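Local structure of high affinity transport system protein p37 (Mycoplasma hyorhinis, 3EKI) at residues L145-N150 with I341-G346; F152-E157 with G310-T315; F214-I219 with L335-P340. The protein binds thiamine diphosphate as the extracytoplasmic lipoprotein component of a high-affinity transport system, putatively one that imports this cofactor or thiamine. All coordinates share one frame; numbering follows the deposited sequence.

In the fold
All three contacts are buried and border the thiamine diphosphate pocket, yet they belong to different parts of the fold. Contact 1 lies in the antiparallel sheet containing strand 141-152, and contact 3 at an edge of the mixed sheet; because residues 335-340 run straight into 341-346, the two are successive steps of one chain passage, tied again where Ile341 O approaches Tyr215 N. Contact 2 joins loops, and its first segment begins where strand 141-152 ends. Backbone hydrogen bonds dominate contacts 1 and 3, whereas contact 2 is made by aromatic and apolar groups. A salt bridge from Asp155 to Arg216 couples contacts 2 and 3.

Contact 1 of 3, residues L145-N150 with I341-G346; sequences LETTTN and IPYDVG. With TPP (thiamine diphosphate), chain B.
Thr149 and Thr147 hold the phenol ring of Tyr343, just where an antiparallel strand pairing gives way to a loop beside the bound thiamine diphosphate. Thr149 CB sits over one ring face, 3.8 Å from the Tyr343 centroid, as a CH-pi contact, while the ligand's C6 lies over the opposite face toward the rim. Thr147 OG1 comes at the ring edge, in plane, 3.3 Å from Tyr343 CD1. A small branched threonine suits both places, offering carbon to a face and oxygen to an edge. Asp344, next along, brings OD1 to 3.1 Å from TPP C7, and its OD2 is hydrogen-bonded to Tyr381. Behind this first shell, Asp344 O accepts two bonds from Thr147: one from N at 2.9 Å, nearly along the C=O axis, and one from OG1, which chi1 of 70° places between backbone N and carbonyl carbon. Leu145 and Gly346 then form a hydrogen-bonded antiparallel pair; a glycine here lets Leu145 CB lie 3.9 Å from Gly346 CA. One water bridges the two segments: it accepts from Tyr343 N and donates to Thr147 O and Glu146 OE2, each at 2.8 Å.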
loop_
_atom_site.group_PDB
_atom_site.type_symbol
_atom_site.label_atom_id
_atom_site.label_comp_id
_atom_site.label_asym_id
_atom_site.label_seq_id
_atom_site.Cartn_x
_atom_site.Cartn_y
_atom_site.Cartn_z
ATOM N N LEU A 145 -6.931 1.821 -14.128
ATOM C CA LEU A 145 -5.700 1.052 -14.070
ATOM C C LEU A 145 -5.605 0.352 -12.724
ATOM O O LEU A 145 -5.842 1.012 -11.705
ATOM C CB LEU A 145 -4.536 2.031 -14.245
ATOM C CG LEU A 145 -3.097 1.509 -14.198
ATOM C CD1 LEU A 145 -2.706 0.922 -15.548
ATOM C CD2 LEU A 145 -2.070 2.565 -13.824
ATOM N N GLU A 146 -5.267 -0.929 -12.711
ATOM C CA GLU A 146 -4.980 -1.603 -11.454
ATOM C C GLU A 146 -3.479 -1.877 -11.403
ATOM O O GLU A 146 -2.993 -2.532 -12.324
ATOM C CB GLU A 146 -5.744 -2.925 -11.345
ATOM C CG GLU A 146 -5.524 -3.613 -10.004
ATOM C CD GLU A 146 -6.377 -4.839 -9.770
ATOM O OE1 GLU A 146 -7.143 -5.260 -10.662
ATOM O OE2 GLU A 146 -6.261 -5.406 -8.658
ATOM N N THR A 147 -2.775 -1.406 -10.382
ATOM C CA THR A 147 -1.364 -1.798 -10.245
ATOM C C THR A 147 -1.265 -3.177 -9.586
ATOM O O THR A 147 -2.203 -3.623 -8.930
ATOM C CB THR A 147 -0.557 -0.753 -9.460
ATOM O OG1 THR A 147 -0.980 -0.803 -8.090
ATOM C CG2 THR A 147 -0.783 0.670 -9.935
ATOM N N THR A 148 -0.139 -3.838 -9.775
ATOM C CA THR A 148 0.200 -5.096 -9.107
ATOM C C THR A 148 1.606 -4.947 -8.544
ATOM O O THR A 148 2.393 -4.094 -8.956
ATOM C CB THR A 148 0.111 -6.331 -10.012
ATOM O OG1 THR A 148 1.109 -6.216 -11.056
ATOM C CG2 THR A 148 -1.239 -6.469 -10.690
ATOM N N THR A 149 1.951 -5.765 -7.552
ATOM C CA THR A 149 3.278 -5.680 -6.930
ATOM C C THR A 149 3.923 -7.057 -6.900
ATOM O O THR A 149 3.194 -8.053 -6.861
ATOM C CB THR A 149 3.099 -5.052 -5.531
ATOM O OG1 THR A 149 4.360 -4.688 -4.965
ATOM C CG2 THR A 149 2.445 -6.007 -4.540
ATOM N N ASN A 150 5.242 -7.129 -6.910
ATOM C CA ASN A 150 5.976 -8.373 -6.701
ATOM C C ASN A 150 5.469 -9.019 -5.408
ATOM O O ASN A 150 5.436 -8.329 -4.398
ATOM C CB ASN A 150 7.480 -8.137 -6.626
ATOM C CG ASN A 150 8.128 -7.724 -7.937
ATOM O OD1 ASN A 150 7.575 -7.983 -9.011
ATOM N ND2 ASN A 150 9.299 -7.118 -7.837
ATOM N N ILE A 341 -6.586 -6.616 0.206
ATOM C CA ILE A 341 -7.342 -5.668 -0.646
ATOM C C ILE A 341 -6.496 -5.291 -1.846
ATOM O O ILE A 341 -5.292 -5.553 -1.869
ATOM C CB ILE A 341 -7.752 -4.410 0.128
ATOM C CG1 ILE A 341 -6.595 -3.557 0.628
ATOM C CG2 ILE A 341 -8.689 -4.807 1.270
ATOM C CD1 ILE A 341 -6.995 -2.224 1.233
ATOM N N PRO A 342 -7.055 -4.710 -2.902
ATOM C CA PRO A 342 -6.237 -4.472 -4.098
ATOM C C PRO A 342 -5.132 -3.441 -3.924
ATOM O O PRO A 342 -5.237 -2.553 -3.100
ATOM C CB PRO A 342 -7.267 -3.915 -5.096
ATOM C CG PRO A 342 -8.571 -4.491 -4.602
ATOM C CD PRO A 342 -8.464 -4.318 -3.086
ATOM N N TYR A 343 -4.076 -3.597 -4.726
ATOM C CA TYR A 343 -3.040 -2.572 -4.761
ATOM C C TYR A 343 -3.621 -1.301 -5.383
ATOM O O TYR A 343 -4.822 -1.229 -5.647
ATOM C CB TYR A 343 -1.791 -3.055 -5.504
ATOM C CG TYR A 343 -0.494 -2.740 -4.810
ATOM C CD1 TYR A 343 0.486 -1.935 -5.344
ATOM C CD2 TYR A 343 -0.234 -3.262 -3.538
ATOM C CE1 TYR A 343 1.668 -1.660 -4.670
ATOM C CE2 TYR A 343 0.935 -3.002 -2.870
ATOM C CZ TYR A 343 1.900 -2.200 -3.430
ATOM O OH TYR A 343 3.076 -1.935 -2.750
ATOM N N ASP A 344 -2.794 -0.289 -5.601
ATOM C CA ASP A 344 -3.288 1.040 -5.955
ATOM C C ASP A 344 -3.953 1.047 -7.337
ATOM O O ASP A 344 -3.658 0.229 -8.195
ATOM C CB ASP A 344 -2.148 2.033 -5.888
ATOM C CG ASP A 344 -1.669 2.377 -4.493
ATOM O OD1 ASP A 344 -2.063 1.649 -3.549
ATOM O OD2 ASP A 344 -0.907 3.367 -4.360
ATOM N N VAL A 345 -4.853 2.002 -7.468
ATOM C CA VAL A 345 -5.679 2.153 -8.665
ATOM C C VAL A 345 -5.456 3.506 -9.315
ATOM O O VAL A 345 -5.438 4.557 -8.690
ATOM C CB VAL A 345 -7.162 1.995 -8.289
ATOM C CG1 VAL A 345 -8.071 2.372 -9.444
ATOM C CG2 VAL A 345 -7.430 0.560 -7.824
ATOM N N GLY A 346 -5.294 3.485 -10.626
ATOM C CA GLY A 346 -5.177 4.698 -11.428
ATOM C C GLY A 346 -6.564 5.149 -11.875
ATOM O O GLY A 346 -7.374 4.382 -12.379
HETATM N "N1'" TPP B . 7.118 -1.023 -2.006
HETATM C "C2'" TPP B . 7.942 0.038 -2.188
HETATM C CM2 TPP B . 9.223 -0.158 -3.005
HETATM N "N3'" TPP B . 7.636 1.242 -1.673
HETATM C "C4'" TPP B . 6.441 1.414 -1.047
HETATM N "N4'" TPP B . 6.120 2.638 -0.621
HETATM C "C5'" TPP B . 5.601 0.319 -0.797
HETATM C "C6'" TPP B . 5.994 -0.914 -1.303
HETATM C "C7'" TPP B . 4.277 0.382 -0.021
HETATM N N3 TPP B . 3.074 0.679 -0.818
HETATM C C2 TPP B . 3.053 1.429 -1.920
HETATM S S1 TPP B . 1.424 1.487 -2.552
HETATM C C5 TPP B . 0.811 0.495 -1.251
HETATM C C4 TPP B . 1.850 0.269 -0.369
HETATM C CM4 TPP B . 1.731 -0.754 0.782
HETATM C C6 TPP B . -0.667 0.137 -1.059
HETATM C C7 TPP B . -1.443 1.338 -0.513
HETATM O O7 TPP B . -0.945 1.659 0.803
HETATM P PA TPP B . -1.077 3.079 1.505
HETATM O O1A TPP B . -0.171 3.105 2.680
HETATM O O2A TPP B . -0.850 4.180 0.509
HETATM O O3A TPP B . -2.590 3.271 1.908
HETATM P PB TPP B . -3.285 2.788 3.273
HETATM O O1B TPP B . -3.227 1.295 3.377
HETATM O O2B TPP B . -4.769 3.314 3.134
HETATM O O3B TPP B . -2.637 3.549 4.506
HETATM O O HOH W 1 -3.943 -4.905 -7.203
#

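Contact 2 of 3, residues F152-E157 with G310-T315; sequences FVFDKE and GSFAWT. With TPP (thiamine diphosphate), chain B.
This is an apolar contact with no hydrogen bond across it, joining two loops: the type I beta turn Phe152-Asp155, at the end of strand 141-152, and the 3-10 turn that follows strand 304-308. The Phe152 ring points its rim at the 3-10 turn, with CE1 3.8 Å from Ala313 CB and CZ 4.0 Å from Trp314 CZ3, both near the ring plane. Alanine is small enough to admit that edge. Phe154 CZ lies over one face of the Phe152 ring, toward the rim, and reaches Gly310 CA at 4.2 Å with its own edge. Gly310 suits this place twice over: its phi is positive (66°), and the phenyl rims of Phe152 and Phe154 occupy the space a side chain would need. The same 3-10 turn carries Trp314 into the ligand pocket. Trp314, its CG placed between backbone N and carbonyl carbon (chi1 59°), lays one face against the aminopyrimidine of thiamine diphosphate, with CE3 3.3 Å from TPP C6'. On the other face lies Ser311 O, which accepts from Trp314 N and, from the opposite side of its carbonyl plane, from Thr315 OG1 at 2.8 Å.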
loop_
_atom_site.group_PDB
_atom_site.type_symbol
_atom_site.label_atom_id
_atom_site.label_comp_id
_atom_site.label_asym_id
_atom_site.label_seq_id
_atom_site.Cartn_x
_atom_site.Cartn_y
_atom_site.Cartn_z
ATOM N N PHE A 152 5.413 -11.142 -2.001
ATOM C CA PHE A 152 6.358 -11.553 -0.981
ATOM C C PHE A 152 6.503 -13.075 -1.003
ATOM O O PHE A 152 5.548 -13.814 -1.282
ATOM C CB PHE A 152 5.831 -11.104 0.372
ATOM C CG PHE A 152 5.857 -9.637 0.717
ATOM C CD1 PHE A 152 7.009 -8.864 0.713
ATOM C CD2 PHE A 152 4.664 -9.014 1.061
ATOM C CE1 PHE A 152 6.969 -7.528 1.073
ATOM C CE2 PHE A 152 4.617 -7.688 1.438
ATOM C CZ PHE A 152 5.777 -6.940 1.438
ATOM N N VAL A 153 7.706 -13.556 -0.689
ATOM C CA VAL A 153 7.897 -14.996 -0.648
ATOM C C VAL A 153 6.977 -15.681 0.358
ATOM O O VAL A 153 6.713 -16.856 0.131
ATOM C CB VAL A 153 9.348 -15.350 -0.332
ATOM C CG1 VAL A 153 10.178 -14.905 -1.543
ATOM C CG2 VAL A 153 9.831 -14.702 0.932
ATOM N N PHE A 154 6.513 -14.954 1.357
ATOM C CA PHE A 154 5.628 -15.481 2.405
ATOM C C PHE A 154 4.144 -15.222 2.161
ATOM O O PHE A 154 3.280 -15.561 2.995
ATOM C CB PHE A 154 6.097 -14.908 3.745
ATOM C CG PHE A 154 6.221 -13.396 3.806
ATOM C CD1 PHE A 154 7.451 -12.774 3.733
ATOM C CD2 PHE A 154 5.097 -12.579 3.912
ATOM C CE1 PHE A 154 7.624 -11.400 3.738
ATOM C CE2 PHE A 154 5.255 -11.205 3.932
ATOM C CZ PHE A 154 6.488 -10.612 3.861
ATOM N N ASP A 155 3.714 -14.634 1.043
ATOM C CA ASP A 155 2.290 -14.332 0.816
ATOM C C ASP A 155 1.996 -14.263 -0.683
ATOM O O ASP A 155 1.702 -13.202 -1.240
ATOM C CB ASP A 155 1.935 -13.023 1.502
ATOM C CG ASP A 155 0.493 -12.584 1.483
ATOM O OD1 ASP A 155 -0.413 -13.407 1.220
ATOM O OD2 ASP A 155 0.248 -11.383 1.759
ATOM N N LYS A 156 2.046 -15.415 -1.350
ATOM C CA LYS A 156 1.853 -15.469 -2.804
ATOM C C LYS A 156 0.423 -15.809 -3.248
ATOM O O LYS A 156 0.119 -15.812 -4.441
ATOM C CB LYS A 156 2.841 -16.457 -3.433
ATOM C CG LYS A 156 4.280 -16.262 -2.988
ATOM C CD LYS A 156 5.228 -17.155 -3.775
ATOM C CE LYS A 156 6.594 -17.226 -3.116
ATOM N NZ LYS A 156 7.676 -17.488 -4.107
ATOM N N GLU A 157 -0.443 -16.093 -2.282
ATOM C CA GLU A 157 -1.824 -16.448 -2.529
ATOM C C GLU A 157 -2.803 -15.463 -1.893
ATOM O O GLU A 157 -2.889 -15.248 -0.673
ATOM C CB GLU A 157 -2.093 -17.861 -1.994
ATOM C CG GLU A 157 -2.024 -18.957 -3.028
ATOM C CD GLU A 157 -1.965 -20.358 -2.447
ATOM O OE1 GLU A 157 -2.074 -20.554 -1.221
ATOM O OE2 GLU A 157 -1.791 -21.311 -3.239
ATOM N N GLY A 310 4.864 -6.592 5.683
ATOM C CA GLY A 310 6.208 -6.577 5.146
ATOM C C GLY A 310 6.826 -5.220 4.915
ATOM O O GLY A 310 7.720 -5.133 4.062
ATOM N N SER A 311 6.409 -4.195 5.652
ATOM C CA SER A 311 6.948 -2.849 5.502
ATOM C C SER A 311 8.458 -2.827 5.682
ATOM O O SER A 311 9.152 -1.969 5.134
ATOM C CB SER A 311 6.254 -1.920 6.496
ATOM O OG SER A 311 6.327 -2.356 7.822
ATOM N N PHE A 312 9.016 -3.786 6.429
ATOM C CA PHE A 312 10.468 -3.845 6.609
ATOM C C PHE A 312 11.187 -4.070 5.283
ATOM O O PHE A 312 12.356 -3.748 5.086
ATOM C CB PHE A 312 10.817 -4.930 7.636
ATOM C CG PHE A 312 10.185 -6.276 7.366
ATOM C CD1 PHE A 312 10.723 -7.131 6.405
ATOM C CD2 PHE A 312 9.059 -6.712 8.064
ATOM C CE1 PHE A 312 10.164 -8.356 6.138
ATOM C CE2 PHE A 312 8.494 -7.939 7.781
ATOM C CZ PHE A 312 9.028 -8.766 6.816
ATOM N N ALA A 313 10.493 -4.644 4.310
ATOM C CA ALA A 313 11.075 -4.990 3.020
ATOM C C ALA A 313 11.473 -3.749 2.227
ATOM O O ALA A 313 12.385 -3.897 1.396
ATOM C CB ALA A 313 10.132 -5.837 2.187
ATOM N N TRP A 314 10.877 -2.601 2.448
ATOM C CA TRP A 314 11.306 -1.380 1.785
ATOM C C TRP A 314 11.869 -0.355 2.741
ATOM O O TRP A 314 11.909 0.851 2.442
ATOM C CB TRP A 314 10.132 -0.794 1.009
ATOM C CG TRP A 314 8.887 -0.427 1.730
ATOM C CD1 TRP A 314 8.648 0.715 2.434
ATOM C CD2 TRP A 314 7.690 -1.215 1.814
ATOM N NE1 TRP A 314 7.375 0.679 2.954
ATOM C CE2 TRP A 314 6.771 -0.487 2.588
ATOM C CE3 TRP A 314 7.320 -2.461 1.306
ATOM C CZ2 TRP A 314 5.489 -0.957 2.878
ATOM C CZ3 TRP A 314 6.046 -2.918 1.600
ATOM C CH2 TRP A 314 5.165 -2.181 2.363
ATOM N N THR A 315 12.309 -0.813 3.911
ATOM C CA THR A 315 12.806 0.027 4.982
ATOM C C THR A 315 14.257 -0.395 5.222
ATOM O O THR A 315 14.506 -1.495 5.692
ATOM C CB THR A 315 12.000 -0.107 6.283
ATOM O OG1 THR A 315 10.617 0.248 6.041
ATOM C CG2 THR A 315 12.524 0.828 7.360
HETATM N "N1'" TPP B . 7.118 -1.023 -2.006
HETATM C "C2'" TPP B . 7.942 0.038 -2.188
HETATM C CM2 TPP B . 9.223 -0.158 -3.005
HETATM N "N3'" TPP B . 7.636 1.242 -1.673
HETATM C "C4'" TPP B . 6.441 1.414 -1.047
HETATM N "N4'" TPP B . 6.120 2.638 -0.621
HETATM C "C5'" TPP B . 5.601 0.319 -0.797
HETATM C "C6'" TPP B . 5.994 -0.914 -1.303
HETATM C "C7'" TPP B . 4.277 0.382 -0.021
HETATM N N3 TPP B . 3.074 0.679 -0.818
HETATM C C2 TPP B . 3.053 1.429 -1.920
HETATM S S1 TPP B . 1.424 1.487 -2.552
HETATM C C5 TPP B . 0.811 0.495 -1.251
HETATM C C4 TPP B . 1.850 0.269 -0.369
HETATM C CM4 TPP B . 1.731 -0.754 0.782
HETATM C C6 TPP B . -0.667 0.137 -1.059
HETATM C C7 TPP B . -1.443 1.338 -0.513
HETATM O O7 TPP B . -0.945 1.659 0.803
HETATM P PA TPP B . -1.077 3.079 1.505
HETATM O O1A TPP B . -0.171 3.105 2.680
HETATM O O2A TPP B . -0.850 4.180 0.509
HETATM O O3A TPP B . -2.590 3.271 1.908
HETATM P PB TPP B . -3.285 2.788 3.273
HETATM O O1B TPP B . -3.227 1.295 3.377
HETATM O O2B TPP B . -4.769 3.314 3.134
HETATM O O3B TPP B . -2.637 3.549 4.506
#

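Contact 3 of 3, residues F214-I219 with L335-P340; sequences FYRGMI and LIVTNP. With TPP (thiamine diphosphate), chain B.
Arg216 runs past the carbonyl of Thr338. CB lies 3.6 Å from Thr338 OG1. CG, anti to the carbonyl carbon (chi1 -53°), starts an extended chain that passes Thr338 O, and CD comes within 3.2 Å of Thr338 O and meets Val337 CG2 at 3.6 Å. NE forms a salt bridge with Asp155 OD2. At the tip, NH1 donates to Thr338 O at 3.1 Å; the bond is nearly straight (166°) and lies in both the guanidinium and the carbonyl plane. NH1 is bonded to Lys160 O as well, NH2 has a weak bond to Lys158 O, and Pro340 CB covers one guanidinium face, so the buried charge has polar partners around its edge and carbon above it. Arginine suits a site where several acceptors surround one flat group.

Just past Arg216 the chain enters strand 217-223, antiparallel to 331-337, the latter an outermost strand of the mixed sheet, in this member of the periplasmic-binding-protein clan. Thr338 OG1 stands in for a main-chain acceptor: it takes Gly217 N at 2.9 Å and donates to Asn339 O. Gly217 leaves room for Thr338 CG2, which lies 3.5 Å from Gly217 C. Further along, a classic beta bulge sets two residues, Leu335 and Ile336, opposite the single Ile219: Ile219 N donates to Ile336 O, and Ile219 O receives Leu335 N at 2.8 Å. Ile219 lies side by side with each of them, CG2 near Leu335 CD2 and CD1 near Ile336 CG2, and Leu266 of helix 256-269 also meets Ile219. At the loop end Tyr215 turns away from this pairing; its ring lays one face on the ligand's C6, and its OH donates to TPP O1B at 2.6 Å, with that oxygen in the ring plane.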
loop_
_atom_site.group_PDB
_atom_site.type_symbol
_atom_site.label_atom_id
_atom_site.label_comp_id
_atom_site.label_asym_id
_atom_site.label_seq_id
_atom_site.Cartn_x
_atom_site.Cartn_y
_atom_site.Cartn_z
ATOM N N PHE A 214 -2.844 -7.561 -4.771
ATOM C CA PHE A 214 -3.354 -7.268 -3.441
ATOM C C PHE A 214 -2.218 -6.886 -2.499
ATOM O O PHE A 214 -1.039 -7.122 -2.797
ATOM C CB PHE A 214 -4.073 -8.504 -2.904
ATOM C CG PHE A 214 -3.121 -9.673 -2.658
ATOM C CD1 PHE A 214 -2.509 -9.947 -1.441
ATOM C CD2 PHE A 214 -2.821 -10.529 -3.706
ATOM C CE1 PHE A 214 -1.609 -10.983 -1.293
ATOM C CE2 PHE A 214 -1.945 -11.577 -3.576
ATOM C CZ PHE A 214 -1.349 -11.809 -2.366
ATOM N N TYR A 215 -2.547 -6.398 -1.314
ATOM C CA TYR A 215 -1.622 -6.274 -0.199
ATOM C C TYR A 215 -2.473 -6.460 1.063
ATOM O O TYR A 215 -3.709 -6.524 1.031
ATOM C CB TYR A 215 -0.811 -4.985 -0.166
ATOM C CG TYR A 215 -1.584 -3.751 0.246
ATOM C CD1 TYR A 215 -2.725 -3.346 -0.446
ATOM C CD2 TYR A 215 -1.189 -2.978 1.319
ATOM C CE1 TYR A 215 -3.433 -2.221 -0.081
ATOM C CE2 TYR A 215 -1.883 -1.861 1.710
ATOM C CZ TYR A 215 -3.005 -1.480 1.008
ATOM O OH TYR A 215 -3.699 -0.369 1.409
ATOM N N ARG A 216 -1.783 -6.562 2.183
ATOM C CA ARG A 216 -2.408 -6.715 3.486
ATOM C C ARG A 216 -1.794 -5.767 4.508
ATOM O O ARG A 216 -0.725 -5.187 4.301
ATOM C CB ARG A 216 -2.210 -8.134 4.035
ATOM C CG ARG A 216 -2.634 -9.255 3.115
ATOM C CD ARG A 216 -2.282 -10.588 3.788
ATOM N NE ARG A 216 -2.405 -11.642 2.808
ATOM C CZ ARG A 216 -3.460 -12.379 2.523
ATOM N NH1 ARG A 216 -4.601 -12.189 3.186
ATOM N NH2 ARG A 216 -3.341 -13.300 1.570
ATOM N N GLY A 217 -2.441 -5.606 5.655
ATOM C CA GLY A 217 -1.847 -5.056 6.837
ATOM C C GLY A 217 -1.329 -6.203 7.725
ATOM O O GLY A 217 -1.439 -7.373 7.365
ATOM N N MET A 218 -0.754 -5.777 8.841
ATOM C CA MET A 218 -0.273 -6.784 9.798
ATOM C C MET A 218 -0.279 -6.186 11.187
ATOM O O MET A 218 -0.233 -4.972 11.357
ATOM C CB MET A 218 1.115 -7.263 9.438
ATOM C CG MET A 218 2.211 -6.237 9.543
ATOM S SD MET A 218 3.819 -6.895 9.083
ATOM C CE MET A 218 4.144 -7.996 10.444
ATOM N N ILE A 219 -0.341 -7.053 12.185
ATOM C CA ILE A 219 -0.262 -6.645 13.572
ATOM C C ILE A 219 1.042 -7.197 14.176
ATOM O O ILE A 219 1.210 -8.405 14.101
ATOM C CB ILE A 219 -1.464 -7.144 14.394
ATOM C CG1 ILE A 219 -2.795 -6.627 13.830
ATOM C CG2 ILE A 219 -1.322 -6.798 15.867
ATOM C CD1 ILE A 219 -4.055 -7.124 14.471
ATOM N N LEU A 335 2.182 -10.964 14.791
ATOM C CA LEU A 335 1.115 -11.749 15.401
ATOM C C LEU A 335 0.175 -12.364 14.387
ATOM O O LEU A 335 -0.138 -13.561 14.395
ATOM C CB LEU A 335 0.361 -10.854 16.384
ATOM C CG LEU A 335 -0.896 -11.477 17.008
ATOM C CD1 LEU A 335 -0.516 -12.536 18.005
ATOM C CD2 LEU A 335 -1.719 -10.346 17.613
ATOM N N ILE A 336 -0.304 -11.543 13.438
ATOM C CA ILE A 336 -1.236 -11.985 12.431
ATOM C C ILE A 336 -1.242 -10.942 11.306
ATOM O O ILE A 336 -0.942 -9.780 11.599
ATOM C CB ILE A 336 -2.652 -12.179 12.994
ATOM C CG1 ILE A 336 -3.619 -12.937 12.092
ATOM C CG2 ILE A 336 -3.244 -10.850 13.434
ATOM C CD1 ILE A 336 -4.874 -13.422 12.775
ATOM N N VAL A 337 -1.519 -11.385 10.088
ATOM C CA VAL A 337 -1.730 -10.394 9.015
ATOM C C VAL A 337 -3.225 -10.169 8.834
ATOM O O VAL A 337 -4.061 -10.728 9.562
ATOM C CB VAL A 337 -1.065 -10.779 7.695
ATOM C CG1 VAL A 337 0.445 -10.907 7.971
ATOM C CG2 VAL A 337 -1.618 -12.027 7.059
ATOM N N THR A 338 -3.616 -9.353 7.866
ATOM C CA THR A 338 -5.032 -9.081 7.656
ATOM C C THR A 338 -5.540 -9.738 6.377
ATOM O O THR A 338 -4.820 -10.421 5.670
ATOM C CB THR A 338 -5.326 -7.577 7.569
ATOM O OG1 THR A 338 -4.834 -7.058 6.303
ATOM C CG2 THR A 338 -4.642 -6.774 8.666
ATOM N N ASN A 339 -6.821 -9.509 6.084
ATOM C CA ASN A 339 -7.450 -9.874 4.832
ATOM C C ASN A 339 -6.872 -8.957 3.746
ATOM O O ASN A 339 -6.344 -7.900 4.067
ATOM C CB ASN A 339 -8.961 -9.750 4.916
ATOM C CG ASN A 339 -9.624 -10.660 5.928
ATOM O OD1 ASN A 339 -9.139 -11.752 6.190
ATOM N ND2 ASN A 339 -10.737 -10.187 6.479
ATOM N N PRO A 340 -6.936 -9.429 2.508
ATOM C CA PRO A 340 -6.301 -8.689 1.407
ATOM C C PRO A 340 -7.203 -7.721 0.658
ATOM O O PRO A 340 -8.395 -7.992 0.492
ATOM C CB PRO A 340 -5.952 -9.861 0.502
ATOM C CG PRO A 340 -7.116 -10.788 0.638
ATOM C CD PRO A 340 -7.553 -10.678 2.080
HETATM N "N1'" TPP B . 7.118 -1.023 -2.006
HETATM C "C2'" TPP B . 7.942 0.038 -2.188
HETATM C CM2 TPP B . 9.223 -0.158 -3.005
HETATM N "N3'" TPP B . 7.636 1.242 -1.673
HETATM C "C4'" TPP B . 6.441 1.414 -1.047
HETATM N "N4'" TPP B . 6.120 2.638 -0.621
HETATM C "C5'" TPP B . 5.601 0.319 -0.797
HETATM C "C6'" TPP B . 5.994 -0.914 -1.303
HETATM C "C7'" TPP B . 4.277 0.382 -0.021
HETATM N N3 TPP B . 3.074 0.679 -0.818
HETATM C C2 TPP B . 3.053 1.429 -1.920
HETATM S S1 TPP B . 1.424 1.487 -2.552
HETATM C C5 TPP B . 0.811 0.495 -1.251
HETATM C C4 TPP B . 1.850 0.269 -0.369
HETATM C CM4 TPP B . 1.731 -0.754 0.782
HETATM C C6 TPP B . -0.667 0.137 -1.059
HETATM C C7 TPP B . -1.443 1.338 -0.513
HETATM O O7 TPP B . -0.945 1.659 0.803
HETATM P PA TPP B . -1.077 3.079 1.505
HETATM O O1A TPP B . -0.171 3.105 2.680
HETATM O O2A TPP B . -0.850 4.180 0.509
HETATM O O3A TPP B . -2.590 3.271 1.908
HETATM P PB TPP B . -3.285 2.788 3.273
HETATM O O1B TPP B . -3.227 1.295 3.377
HETATM O O2B TPP B . -4.769 3.314 3.134
HETATM O O3B TPP B . -2.637 3.549 4.506
#